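Local atomic coordinates of Adenylate/guanylate cyclase/hydrolase, alpha/beta fold family (Ruegeria pomeroyi, PDB entry 3MR7), a protein that probably carries adenylate cyclase activity, making cyclic AMP from ATP, through the class III cyclase catalytic domain that forms this part of a longer polypeptide. Residues 4-10 against 101-107; 40-45 against 73-77; 51-55 against 109-113. One frame throughout, in Å; residues are numbered along the deposited sequence.

Interaction 1 of 3, residues 4-10 against 101-107; sequences ERRLCAI and NIGDIVL
Ile10 and Ile105 meet tip to tip at the apolar centre, Ile10 CD1 lying 4.0 Å from Ile105 CG2, on the sheet face that also carries Cys8. Helix 115-126 covers the Ile10 and Ile105 part of this face, through Ala120 on Ile10 and Ala116 on Ile105. On the other face Ile102 leans over segment 4-10: its CG2 meets Leu7 CD1 at 4.0 Å and its CG1 comes within 4.2 Å of Ala9 CB. With CG2 anti to the backbone N and CG1 beside it (chi1 -83°), Ile102 straddles the Cys8 carbonyl. Between the faces runs an antiparallel ladder. Glu4-Leu107, Arg6-Ile105, Cys8-Gly103 and Ile10-Asn101 are hydrogen-bonded pairs; Cys8 N reaches Gly103 O at 2.9 Å, but the return bond from Gly103 N to Cys8 O is weak. Farther out, Val106 CG2 packs beside Arg5 NH1 at 3.8 Å, and Leu7 CD1 lies against Asp104 OD1 at 3.4 Å. Cys8 SG sits over one face of the Arg6 guanidinium, near its margin, while Arg6 NH2 makes a salt bridge to Asp65. At the opposite end the buried Asn101 amide is satisfied by Ser135 and the Ala116 carbonyl. The short strand axes make an angle of 146°, a twisted antiparallel pairing within the central mixed sheet of the class III nucleotide cyclase fold.

Interaction 2 of 3, residues 40-45 against 73-77; sequences LIDPAI and CALEI
Ala44 CB points toward segment 73-77 and meets three side chains there. Ile77 CG1 lies 3.9 Å from it, Cys73 SG 4.2 Å, and the carboxylate of Glu76 rests against it with OE1 at 3.5 Å. Glu76 gets there by an extended chain whose CG stands opposite the backbone N (chi1 -169°), laying its charged end at the solvent-exposed side of an otherwise mainly buried contact. Ile77 runs on from Ala44 to the N-terminal part of 40-45. Its CG2 touches both Leu40 CD2 and Ile41 CG1, each 4.1 Å away, while CD1 reaches back over Ile41 CA; the side chains of Ile41 and Ile77 cross obliquely. Leu40 CD2 also lies 3.7 Å from Ile77 CA, close against the backbone. Toward the C-terminal end of 40-45, Cys73 SG rests on Ile45, 3.7 Å from CG1. The sulfur is turned away from its own backbone N (chi1 175°), which carries it across to the partner helix. Most of the contact is apolar, and the axes of the short segments approach to 9.4 Å. Around this shell, Ile45 packs on Ala62 and Cys73 on Phe64, both of strand 59-64, and Ile41 packs on Tyr96 of strand 96-107. Leu40 extends the contact along helix 67-84 to Ala80 and Met81. The segment axes run at 151°, nearly antiparallel, and the helices that carry them lie on the sheet as a helical layer of the alpha/beta class III cyclase domain.

Interaction 3 of 3, residues 51-55 against 109-113; sequences QIVKT and DGDIF
Lys54 NZ is held by both carboxylate oxygens of Asp111 in a forked salt bridge, 3.0 Å to OD1 and 3.1 Å to OD2. Each oxygen offers its syn lone pair, so the ammonium sits in the mouth of the carboxylate. Asp111 OD1 has a second donor, the backbone N of Ile112 at 2.6 Å, which meets it on the anti side, 22° out of the carboxylate plane. Asp111 CG stands roughly opposite its own backbone N (chi1 -151°), and the bond from Ile112 N probably steadies the carboxylate. Replacing Asp111 by an alanine removes the carboxylate and is likely to leave Lys54 NZ without its charged mate across the contact and Ile112 N without this acceptor. Beside the polar pair, Val53 CG2 packs on Ile112 CD1 at 3.7 Å, and Val53 CG1 lies 3.5 Å from Gly110 O. A classic beta bulge at Val53 and Lys54, opposite Leu61, has the CB of each directed toward 109-113. The contact bridges strand 51-56 and the turn leading into strand 112-113, with strands 59-64, 4-15 and 96-107 between them in sheet order; Ile112 also touches Leu61 of strand 59-64, while Ile52 packs on Arg37 and Asp42 of helix 27-47.

Overall arrangement
From the N terminus, strand 4-15 opens the chain, and interaction 1 closes the longest loop of the three when strand 96-107 pairs back onto it. Inside that loop, helix 27-47 and helix 67-84 meet in interaction 2, which is nested within interaction 1. Strand 51-56 leaves between these two helices and meets 109-113 through side chains, so interaction 3 crosses both of the others along the chain. Interactions 1 and 3 touch, with a probable hydrogen bond between Val106 N and Phe113 O; interactions 2 and 3 touch through Ile45 and Ile52. Interactions 1 and 2 stay about 9 Å apart at nearest atoms. Together they join sheet strands 4-15 and 96-107, the helix pair, and strand 51-56 with the loop before 112-113.

Interaction 1 of 3, residues 4-10 against 101-107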
loop_
_atom_site.group_PDB
_atom_site.type_symbol
_atom_site.label_atom_id
_atom_site.label_comp_id
_atom_site.label_asym_id
_atom_site.label_seq_id
_atom_site.Cartn_x
_atom_site.Cartn_y
_atom_site.Cartn_z
ATOM N N GLU A 4 21.796 21.853 2.207
ATOM C CA GLU A 4 20.862 22.984 2.265
ATOM C C GLU A 4 19.398 22.659 2.658
ATOM O O GLU A 4 18.970 21.497 2.710
ATOM C CB GLU A 4 20.879 23.737 0.929
ATOM C CG GLU A 4 20.909 22.827 -0.278
ATOM C CD GLU A 4 20.758 23.583 -1.579
ATOM O OE1 GLU A 4 19.956 24.554 -1.623
ATOM O OE2 GLU A 4 21.441 23.197 -2.557
ATOM N N ARG A 5 18.636 23.710 2.930
ATOM C CA ARG A 5 17.233 23.563 3.249
ATOM C C ARG A 5 16.469 24.325 2.211
ATOM O O ARG A 5 16.722 25.492 1.996
ATOM C CB ARG A 5 16.918 24.148 4.631
ATOM C CG ARG A 5 17.741 23.576 5.796
ATOM C CD ARG A 5 17.428 24.319 7.104
ATOM N NE ARG A 5 18.179 23.802 8.242
ATOM C CZ ARG A 5 17.808 22.728 8.926
ATOM N NH1 ARG A 5 16.707 22.081 8.566
ATOM N NH2 ARG A 5 18.536 22.288 9.945
ATOM N N ARG A 6 15.545 23.682 1.529
ATOM C CA ARG A 6 14.555 24.486 0.853
ATOM C C ARG A 6 13.113 23.932 0.907
ATOM O O ARG A 6 12.843 22.850 1.437
ATOM C CB ARG A 6 15.028 24.909 -0.550
ATOM C CG ARG A 6 15.219 23.825 -1.585
ATOM C CD ARG A 6 15.654 24.484 -2.895
ATOM N NE ARG A 6 15.622 23.596 -4.061
ATOM C CZ ARG A 6 14.571 23.452 -4.868
ATOM N NH1 ARG A 6 13.452 24.122 -4.630
ATOM N NH2 ARG A 6 14.634 22.631 -5.912
ATOM N N LEU A 7 12.195 24.731 0.388
ATOM C CA LEU A 7 10.793 24.385 0.269
ATOM C C LEU A 7 10.620 23.604 -1.057
ATOM O O LEU A 7 10.990 24.084 -2.123
ATOM C CB LEU A 7 10.023 25.703 0.275
ATOM C CG LEU A 7 8.550 25.875 0.537
ATOM C CD1 LEU A 7 8.079 24.994 1.669
ATOM C CD2 LEU A 7 8.380 27.328 0.877
ATOM N N CYS A 8 10.094 22.386 -1.008
ATOM C CA CYS A 8 10.089 21.576 -2.225
ATOM C C CYS A 8 8.817 20.814 -2.429
ATOM O O CYS A 8 8.134 20.466 -1.484
ATOM C CB CYS A 8 11.257 20.577 -2.231
ATOM S SG CYS A 8 12.514 20.915 -3.472
ATOM N N ALA A 9 8.519 20.538 -3.685
ATOM C CA ALA A 9 7.410 19.684 -4.028
ATOM C C ALA A 9 7.964 18.277 -4.229
ATOM O O ALA A 9 8.711 18.023 -5.158
ATOM C CB ALA A 9 6.758 20.180 -5.292
ATOM N N ILE A 10 7.608 17.371 -3.341
ATOM C CA ILE A 10 8.034 15.994 -3.446
ATOM C C ILE A 10 6.897 15.145 -4.010
ATOM O O ILE A 10 5.733 15.328 -3.650
ATOM C CB ILE A 10 8.432 15.444 -2.079
ATOM C CG1 ILE A 10 9.620 16.212 -1.549
ATOM C CG2 ILE A 10 8.799 13.993 -2.167
ATOM C CD1 ILE A 10 9.246 17.457 -0.908
ATOM N N ASN A 101 3.603 15.931 -1.810
ATOM C CA ASN A 101 3.509 16.748 -0.605
ATOM C C ASN A 101 4.418 17.963 -0.729
ATOM O O ASN A 101 5.135 18.093 -1.706
ATOM C CB ASN A 101 3.864 15.915 0.622
ATOM C CG ASN A 101 3.765 16.707 1.909
ATOM O OD1 ASN A 101 2.882 17.547 2.064
ATOM N ND2 ASN A 101 4.675 16.448 2.839
ATOM N N ILE A 102 4.386 18.850 0.256
ATOM C CA ILE A 102 5.298 19.984 0.284
ATOM C C ILE A 102 5.887 20.233 1.681
ATOM O O ILE A 102 5.280 19.895 2.700
ATOM C CB ILE A 102 4.616 21.217 -0.286
ATOM C CG1 ILE A 102 4.711 21.188 -1.801
ATOM C CG2 ILE A 102 5.261 22.484 0.213
ATOM C CD1 ILE A 102 3.682 22.062 -2.451
ATOM N N GLY A 103 7.093 20.779 1.738
ATOM C CA GLY A 103 7.692 21.081 3.021
ATOM C C GLY A 103 9.059 21.712 2.885
ATOM O O GLY A 103 9.606 21.773 1.789
ATOM N N ASP A 104 9.583 22.224 3.998
ATOM C CA ASP A 104 11.007 22.499 4.122
ATOM C C ASP A 104 11.694 21.140 4.325
ATOM O O ASP A 104 11.444 20.454 5.301
ATOM C CB ASP A 104 11.288 23.401 5.326
ATOM C CG ASP A 104 10.815 24.843 5.125
ATOM O OD1 ASP A 104 10.522 25.237 3.980
ATOM O OD2 ASP A 104 10.743 25.591 6.125
ATOM N N ILE A 105 12.523 20.723 3.383
ATOM C CA ILE A 105 13.255 19.483 3.551
ATOM C C ILE A 105 14.693 19.799 3.268
ATOM O O ILE A 105 14.981 20.819 2.668
ATOM C CB ILE A 105 12.806 18.424 2.559
ATOM C CG1 ILE A 105 13.478 18.646 1.218
ATOM C CG2 ILE A 105 11.317 18.503 2.367
ATOM C CD1 ILE A 105 12.734 19.622 0.387
ATOM N N VAL A 106 15.599 18.926 3.687
ATOM C CA VAL A 106 17.020 19.125 3.431
ATOM C C VAL A 106 17.513 18.343 2.210
ATOM O O VAL A 106 17.177 17.180 2.041
ATOM C CB VAL A 106 17.829 18.664 4.636
ATOM C CG1 VAL A 106 19.328 18.700 4.313
ATOM C CG2 VAL A 106 17.494 19.514 5.843
ATOM N N LEU A 107 18.304 18.980 1.358
ATOM C CA LEU A 107 18.954 18.253 0.280
ATOM C C LEU A 107 20.417 18.109 0.625
ATOM O O LEU A 107 20.979 18.993 1.257
ATOM C CB LEU A 107 18.840 19.007 -1.025
ATOM C CG LEU A 107 17.484 18.956 -1.699
ATOM C CD1 LEU A 107 16.430 19.498 -0.763
ATOM C CD2 LEU A 107 17.543 19.760 -3.003
#

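Interaction 2 of 3, residues 40-45 against 73-77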
loop_
_atom_site.group_PDB
_atom_site.type_symbol
_atom_site.label_atom_id
_atom_site.label_comp_id
_atom_site.label_asym_id
_atom_site.label_seq_id
_atom_site.Cartn_x
_atom_site.Cartn_y
_atom_site.Cartn_z
ATOM N N LEU A 40 6.927 7.192 -20.626
ATOM C CA LEU A 40 5.788 7.962 -20.131
ATOM C C LEU A 40 6.191 8.766 -18.922
ATOM O O LEU A 40 6.154 9.996 -18.945
ATOM C CB LEU A 40 4.677 7.015 -19.759
ATOM C CG LEU A 40 3.234 7.424 -19.962
ATOM C CD1 LEU A 40 2.446 6.148 -20.215
ATOM C CD2 LEU A 40 2.690 8.171 -18.749
ATOM N N ILE A 41 6.611 8.066 -17.875
ATOM C CA ILE A 41 7.050 8.707 -16.642
ATOM C C ILE A 41 8.301 9.583 -16.758
ATOM O O ILE A 41 8.240 10.803 -16.615
ATOM C CB ILE A 41 7.370 7.667 -15.628
ATOM C CG1 ILE A 41 6.106 6.907 -15.281
ATOM C CG2 ILE A 41 7.988 8.316 -14.415
ATOM C CD1 ILE A 41 6.355 5.772 -14.305
ATOM N N ASP A 42 9.438 8.952 -16.996
ATOM C CA ASP A 42 10.694 9.689 -17.062
ATOM C C ASP A 42 10.611 10.944 -17.928
ATOM O O ASP A 42 11.129 11.975 -17.549
ATOM C CB ASP A 42 11.858 8.786 -17.469
ATOM C CG ASP A 42 12.310 7.862 -16.337
ATOM O OD1 ASP A 42 11.716 7.933 -15.243
ATOM O OD2 ASP A 42 13.267 7.068 -16.533
ATOM N N PRO A 43 9.962 10.860 -19.095
ATOM C CA PRO A 43 9.703 12.053 -19.918
ATOM C C PRO A 43 8.814 13.136 -19.280
ATOM O O PRO A 43 9.201 14.300 -19.293
ATOM C CB PRO A 43 9.034 11.454 -21.150
ATOM C CG PRO A 43 9.760 10.182 -21.304
ATOM C CD PRO A 43 9.792 9.638 -19.896
ATOM N N ALA A 44 7.657 12.767 -18.742
ATOM C CA ALA A 44 6.740 13.736 -18.152
ATOM C C ALA A 44 7.422 14.506 -17.032
ATOM O O ALA A 44 7.178 15.697 -16.836
ATOM C CB ALA A 44 5.436 13.025 -17.620
ATOM N N ILE A 45 8.260 13.804 -16.285
ATOM C CA ILE A 45 8.960 14.389 -15.155
ATOM C C ILE A 45 9.990 15.413 -15.614
ATOM O O ILE A 45 10.056 16.514 -15.077
ATOM C CB ILE A 45 9.691 13.323 -14.335
ATOM C CG1 ILE A 45 8.702 12.515 -13.477
ATOM C CG2 ILE A 45 10.736 13.972 -13.485
ATOM C CD1 ILE A 45 9.335 11.483 -12.553
ATOM N N CYS A 73 2.377 16.880 -13.700
ATOM C CA CYS A 73 3.187 15.747 -14.086
ATOM C C CYS A 73 2.470 14.441 -13.719
ATOM O O CYS A 73 2.347 13.545 -14.556
ATOM C CB CYS A 73 4.561 15.866 -13.443
ATOM S SG CYS A 73 5.650 14.507 -13.699
ATOM N N ALA A 74 1.974 14.347 -12.488
ATOM C CA ALA A 74 1.219 13.157 -12.039
ATOM C C ALA A 74 -0.089 12.970 -12.808
ATOM O O ALA A 74 -0.508 11.856 -13.109
ATOM C CB ALA A 74 0.927 13.221 -10.513
ATOM N N LEU A 75 -0.762 14.066 -13.088
ATOM C CA LEU A 75 -1.991 13.967 -13.819
ATOM C C LEU A 75 -1.694 13.478 -15.243
ATOM O O LEU A 75 -2.447 12.688 -15.789
ATOM C CB LEU A 75 -2.691 15.316 -13.806
ATOM C CG LEU A 75 -3.460 15.590 -12.521
ATOM C CD1 LEU A 75 -3.901 17.029 -12.497
ATOM C CD2 LEU A 75 -4.668 14.673 -12.419
ATOM N N GLU A 76 -0.580 13.945 -15.814
ATOM C CA GLU A 76 -0.148 13.588 -17.165
ATOM C C GLU A 76 0.103 12.102 -17.258
ATOM O O GLU A 76 -0.391 11.415 -18.165
ATOM C CB GLU A 76 1.138 14.320 -17.530
ATOM C CG GLU A 76 1.508 14.223 -19.004
ATOM C CD GLU A 76 2.908 14.798 -19.343
ATOM O OE1 GLU A 76 3.402 15.694 -18.611
ATOM O OE2 GLU A 76 3.508 14.353 -20.356
ATOM N N ILE A 77 0.896 11.623 -16.309
ATOM C CA ILE A 77 1.150 10.210 -16.140
ATOM C C ILE A 77 -0.103 9.333 -15.931
ATOM O O ILE A 77 -0.315 8.385 -16.672
ATOM C CB ILE A 77 2.110 10.003 -14.973
ATOM C CG1 ILE A 77 3.430 10.703 -15.281
ATOM C CG2 ILE A 77 2.324 8.501 -14.704
ATOM C CD1 ILE A 77 4.463 10.562 -14.196
#

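Interaction 3 of 3, residues 51-55 against 109-113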
loop_
_atom_site.group_PDB
_atom_site.type_symbol
_atom_site.label_atom_id
_atom_site.label_comp_id
_atom_site.label_asym_id
_atom_site.label_seq_id
_atom_site.Cartn_x
_atom_site.Cartn_y
_atom_site.Cartn_z
ATOM N N GLN A 51 13.191 16.482 -11.096
ATOM C CA GLN A 51 14.321 15.570 -11.085
ATOM C C GLN A 51 13.955 14.363 -10.277
ATOM O O GLN A 51 13.432 14.490 -9.166
ATOM C CB GLN A 51 15.541 16.175 -10.403
ATOM C CG GLN A 51 15.881 17.578 -10.778
ATOM C CD GLN A 51 17.042 18.068 -9.962
ATOM O OE1 GLN A 51 17.033 19.190 -9.458
ATOM N NE2 GLN A 51 18.050 17.209 -9.797
ATOM N N ILE A 52 14.253 13.189 -10.816
ATOM C CA ILE A 52 14.240 11.991 -10.006
ATOM C C ILE A 52 15.335 12.092 -8.955
ATOM O O ILE A 52 16.443 12.458 -9.266
ATOM C CB ILE A 52 14.510 10.774 -10.849
ATOM C CG1 ILE A 52 13.274 10.446 -11.690
ATOM C CG2 ILE A 52 14.888 9.629 -9.950
ATOM C CD1 ILE A 52 13.599 9.817 -13.037
ATOM N N VAL A 53 15.014 11.797 -7.705
ATOM C CA VAL A 53 16.007 11.734 -6.650
ATOM C C VAL A 53 16.532 10.314 -6.539
ATOM O O VAL A 53 17.702 10.113 -6.322
ATOM C CB VAL A 53 15.389 12.060 -5.311
ATOM C CG1 VAL A 53 16.321 11.621 -4.194
ATOM C CG2 VAL A 53 15.044 13.545 -5.229
ATOM N N LYS A 54 15.663 9.325 -6.674
ATOM C CA LYS A 54 16.091 7.941 -6.507
ATOM C C LYS A 54 14.943 6.939 -6.578
ATOM O O LYS A 54 13.798 7.262 -6.306
ATOM C CB LYS A 54 16.766 7.778 -5.158
ATOM C CG LYS A 54 15.805 7.597 -4.024
ATOM C CD LYS A 54 16.450 8.056 -2.754
ATOM C CE LYS A 54 15.732 7.531 -1.563
ATOM N NZ LYS A 54 16.286 8.200 -0.389
ATOM N N THR A 55 15.244 5.713 -6.954
ATOM C CA THR A 55 14.229 4.704 -6.815
ATOM C C THR A 55 14.830 3.694 -5.878
ATOM O O THR A 55 15.994 3.352 -5.985
ATOM C CB THR A 55 13.810 4.093 -8.152
ATOM O OG1 THR A 55 14.816 3.190 -8.594
ATOM C CG2 THR A 55 13.694 5.159 -9.171
ATOM N N ASP A 109 23.716 15.840 -1.263
ATOM C CA ASP A 109 24.341 14.761 -2.024
ATOM C C ASP A 109 23.312 13.891 -2.736
ATOM O O ASP A 109 23.257 12.681 -2.514
ATOM C CB ASP A 109 25.201 13.887 -1.113
ATOM C CG ASP A 109 26.304 14.668 -0.426
ATOM O OD1 ASP A 109 26.940 15.527 -1.085
ATOM O OD2 ASP A 109 26.540 14.416 0.777
ATOM N N GLY A 110 22.496 14.517 -3.583
ATOM C CA GLY A 110 21.538 13.797 -4.406
ATOM C C GLY A 110 20.463 13.047 -3.638
ATOM O O GLY A 110 19.797 12.178 -4.204
ATOM N N ASP A 111 20.304 13.370 -2.354
ATOM C CA ASP A 111 19.229 12.793 -1.570
ATOM C C ASP A 111 18.452 13.813 -0.729
ATOM O O ASP A 111 18.955 14.873 -0.390
ATOM C CB ASP A 111 19.739 11.656 -0.708
ATOM C CG ASP A 111 18.670 10.630 -0.439
ATOM O OD1 ASP A 111 17.465 10.942 -0.602
ATOM O OD2 ASP A 111 19.034 9.501 -0.071
ATOM N N ILE A 112 17.211 13.492 -0.402
ATOM C CA ILE A 112 16.369 14.450 0.281
ATOM C C ILE A 112 15.930 13.946 1.648
ATOM O O ILE A 112 15.836 12.743 1.872
ATOM C CB ILE A 112 15.183 14.796 -0.589
ATOM C CG1 ILE A 112 14.398 13.548 -0.905
ATOM C CG2 ILE A 112 15.659 15.290 -1.922
ATOM C CD1 ILE A 112 13.325 13.839 -1.925
ATOM N N PHE A 113 15.674 14.868 2.569
ATOM C CA PHE A 113 15.398 14.488 3.950
ATOM C C PHE A 113 14.338 15.380 4.574
ATOM O O PHE A 113 14.215 16.554 4.234
ATOM C CB PHE A 113 16.666 14.573 4.814
ATOM C CG PHE A 113 17.835 13.785 4.281
ATOM C CD1 PHE A 113 18.265 12.628 4.924
ATOM C CD2 PHE A 113 18.534 14.206 3.156
ATOM C CE1 PHE A 113 19.372 11.892 4.445
ATOM C CE2 PHE A 113 19.632 13.469 2.677
ATOM C CZ PHE A 113 20.043 12.316 3.325
#